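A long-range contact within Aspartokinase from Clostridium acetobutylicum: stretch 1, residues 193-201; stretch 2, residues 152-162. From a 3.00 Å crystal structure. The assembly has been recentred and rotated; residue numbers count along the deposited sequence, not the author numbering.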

# COMPACT_ATOMS: atom_id res chain seq x y z
N SER B 193 -14.39 -8.07 -30.97
CA SER B 193 -14.13 -9.22 -30.09
C SER B 193 -15.31 -10.18 -30.04
O SER B 193 -15.13 -11.39 -30.13
CB SER B 193 -13.81 -8.75 -28.68
OG SER B 193 -13.03 -7.57 -28.72
N ILE B 194 -16.51 -9.62 -29.90
CA ILE B 194 -17.73 -10.41 -29.88
C ILE B 194 -17.81 -11.28 -31.13
O ILE B 194 -17.97 -12.49 -31.04
CB ILE B 194 -18.98 -9.52 -29.81
CG1 ILE B 194 -19.05 -8.81 -28.45
CG2 ILE B 194 -20.24 -10.34 -30.05
CD1 ILE B 194 -20.23 -7.88 -28.29
N ILE B 195 -17.68 -10.66 -32.30
CA ILE B 195 -17.82 -11.39 -33.55
C ILE B 195 -16.84 -12.55 -33.61
O ILE B 195 -17.22 -13.65 -34.00
CB ILE B 195 -17.59 -10.50 -34.77
CG1 ILE B 195 -18.74 -9.49 -34.94
CG2 ILE B 195 -17.47 -11.35 -36.03
CD1 ILE B 195 -20.11 -10.12 -35.05
N SER B 196 -15.60 -12.28 -33.22
CA SER B 196 -14.55 -13.31 -33.22
C SER B 196 -15.00 -14.49 -32.36
O SER B 196 -15.02 -15.64 -32.82
CB SER B 196 -13.24 -12.73 -32.68
OG SER B 196 -13.04 -11.41 -33.15
N ALA B 197 -15.39 -14.19 -31.12
CA ALA B 197 -15.94 -15.18 -30.22
C ALA B 197 -17.06 -15.99 -30.88
O ALA B 197 -17.03 -17.22 -30.87
CB ALA B 197 -16.47 -14.51 -28.96
N GLY B 198 -18.03 -15.29 -31.46
CA GLY B 198 -19.21 -15.93 -32.03
C GLY B 198 -18.95 -16.78 -33.27
O GLY B 198 -19.66 -17.75 -33.52
N VAL B 199 -17.94 -16.39 -34.04
CA VAL B 199 -17.56 -17.15 -35.23
C VAL B 199 -16.50 -18.21 -34.92
O VAL B 199 -16.18 -19.04 -35.77
CB VAL B 199 -17.01 -16.20 -36.31
CG1 VAL B 199 -15.73 -15.52 -35.82
CG2 VAL B 199 -16.76 -16.97 -37.59
N ASN B 200 -15.96 -18.18 -33.70
CA ASN B 200 -14.81 -19.01 -33.34
C ASN B 200 -13.65 -18.72 -34.29
O ASN B 200 -13.08 -19.63 -34.88
CB ASN B 200 -15.17 -20.50 -33.32
CG ASN B 200 -16.24 -20.83 -32.30
OD1 ASN B 200 -16.14 -20.47 -31.13
ND2 ASN B 200 -17.28 -21.54 -32.73
N ALA B 201 -13.32 -17.44 -34.43
CA ALA B 201 -12.26 -17.00 -35.32
C ALA B 201 -10.90 -17.51 -34.85
O ALA B 201 -10.74 -17.93 -33.69
CB ALA B 201 -12.24 -15.49 -35.43
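Stretch 2 152-162: SYEKIKEKVLS

The two helices meet at a glycine: Gly198 presents bare backbone to stretch 2, and its CA lies 4.3 Å from the CA of Tyr153 and 3.4 Å from CD1 of the tyrosine ring. A CB modelled at ideal geometry on Gly198 would point toward stretch 2 and come within 2.6 Å of Ile156 CD1, a clash, so the observed packing depends on the absence of a side chain here.

Stretch 2 is helical from Ser152, continuing a helix that begins earlier in the chain, and passes into a loop or turn that carries Leu161. Its axis crosses that of helix 193-199 at -72°, with a closest approach of 8.3 Å, so the contact is concentrated around the crossing point. There Ile156, with chi1 m and chi2 t, fits as a knob among Ile194, Ile195, Gly198 and Val199. Its CD1 is 3.7 Å from both Ile194 CG2 and Ile195 CD1, while its CG2 packs 3.6 Å from the carbonyl carbon C of Gly198.

One turn earlier, the CA-to-CB bond of Tyr153 points sideways, but its ring reaches back to stretch 1. Tyr153 CE1 lies 3.5 Å from Ala197 CB, and the same atom is 3.5 Å from Ile194 O, which approaches the ring edge near its plane. Beyond the knob, Leu161 CB packs 3.7 Å from Val199 CG2, extending the apolar contact past the regular helix of stretch 2.

The polar link lies at the C-terminal end of helix 193-199, where Asn200 adopts positive phi in a Schellman motif. Lys157, its side chain extended through chi2 and chi3, donates a hydrogen bond from NZ to Gly198 O at 2.7 Å. The glycine thus provides both a close-packed surface and a carbonyl acceptor for the lysine. Together the two stretches bury 491 Å², summed over both sides.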

# COMPACT_ATOMS: atom_id res chain seq x y z
N SER B 152 -26.44 -13.86 -28.64
CA SER B 152 -25.70 -13.14 -29.67
C SER B 152 -24.90 -14.11 -30.54
O SER B 152 -25.05 -14.12 -31.76
CB SER B 152 -24.76 -12.12 -29.03
OG SER B 152 -25.48 -11.23 -28.20
N TYR B 153 -24.09 -14.95 -29.89
CA TYR B 153 -23.21 -15.89 -30.59
C TYR B 153 -24.02 -16.87 -31.43
O TYR B 153 -23.73 -17.09 -32.61
CB TYR B 153 -22.33 -16.64 -29.61
CG TYR B 153 -21.43 -15.76 -28.74
CD1 TYR B 153 -20.71 -14.70 -29.29
CD2 TYR B 153 -21.30 -16.00 -27.38
CE1 TYR B 153 -19.90 -13.91 -28.51
CE2 TYR B 153 -20.48 -15.21 -26.59
CZ TYR B 153 -19.79 -14.17 -27.16
OH TYR B 153 -18.98 -13.39 -26.37
N GLU B 154 -25.05 -17.46 -30.83
CA GLU B 154 -25.96 -18.33 -31.57
C GLU B 154 -26.39 -17.63 -32.87
O GLU B 154 -26.34 -18.23 -33.94
CB GLU B 154 -27.19 -18.70 -30.71
CG GLU B 154 -28.36 -19.33 -31.48
CD GLU B 154 -29.35 -20.07 -30.58
OE1 GLU B 154 -29.15 -20.12 -29.34
OE2 GLU B 154 -30.34 -20.61 -31.12
N LYS B 155 -26.78 -16.36 -32.75
CA LYS B 155 -27.19 -15.55 -33.89
C LYS B 155 -26.02 -15.33 -34.85
O LYS B 155 -26.15 -15.52 -36.05
CB LYS B 155 -27.79 -14.22 -33.43
N ILE B 156 -24.87 -14.95 -34.30
CA ILE B 156 -23.66 -14.76 -35.10
C ILE B 156 -23.34 -15.99 -35.95
O ILE B 156 -23.08 -15.88 -37.14
CB ILE B 156 -22.44 -14.42 -34.22
CG1 ILE B 156 -22.55 -12.98 -33.71
CG2 ILE B 156 -21.16 -14.59 -35.01
CD1 ILE B 156 -21.51 -12.62 -32.67
N LYS B 157 -23.38 -17.16 -35.32
CA LYS B 157 -23.14 -18.41 -36.04
C LYS B 157 -24.17 -18.60 -37.15
O LYS B 157 -23.83 -19.05 -38.25
CB LYS B 157 -23.19 -19.60 -35.08
CG LYS B 157 -22.02 -19.66 -34.12
CD LYS B 157 -22.12 -20.86 -33.19
CE LYS B 157 -20.78 -21.17 -32.55
NZ LYS B 157 -20.13 -19.95 -31.99
N GLU B 158 -25.41 -18.25 -36.85
CA GLU B 158 -26.51 -18.40 -37.80
C GLU B 158 -26.35 -17.41 -38.95
O GLU B 158 -26.37 -17.79 -40.12
CB GLU B 158 -27.86 -18.20 -37.09
CG GLU B 158 -28.99 -19.09 -37.59
CD GLU B 158 -29.70 -18.55 -38.82
OE1 GLU B 158 -29.89 -19.32 -39.79
OE2 GLU B 158 -30.07 -17.36 -38.82
N LYS B 159 -26.14 -16.14 -38.62
CA LYS B 159 -26.15 -15.05 -39.60
C LYS B 159 -24.79 -14.69 -40.20
O LYS B 159 -24.72 -14.31 -41.37
CB LYS B 159 -26.76 -13.78 -38.99
CG LYS B 159 -28.24 -13.55 -39.30
CD LYS B 159 -29.16 -13.90 -38.14
CE LYS B 159 -30.52 -13.23 -38.29
NZ LYS B 159 -31.15 -13.50 -39.61
N VAL B 160 -23.72 -14.79 -39.41
CA VAL B 160 -22.41 -14.27 -39.84
C VAL B 160 -21.46 -15.32 -40.40
O VAL B 160 -20.93 -15.13 -41.50
CB VAL B 160 -21.69 -13.49 -38.73
CG1 VAL B 160 -20.43 -12.84 -39.28
CG2 VAL B 160 -22.60 -12.43 -38.14
N LEU B 161 -21.23 -16.43 -39.69
CA LEU B 161 -20.30 -17.44 -40.19
C LEU B 161 -20.89 -18.22 -41.38
O LEU B 161 -20.18 -18.94 -42.07
CB LEU B 161 -19.79 -18.37 -39.09
CG LEU B 161 -20.40 -19.75 -38.85
CD1 LEU B 161 -19.78 -20.79 -39.78
CD2 LEU B 161 -20.18 -20.16 -37.40
N SER B 162 -22.19 -18.03 -41.63
CA SER B 162 -22.82 -18.55 -42.85
C SER B 162 -22.60 -17.65 -44.07
O SER B 162 -23.07 -17.99 -45.16
CB SER B 162 -24.32 -18.71 -42.62
OG SER B 162 -24.93 -17.46 -42.43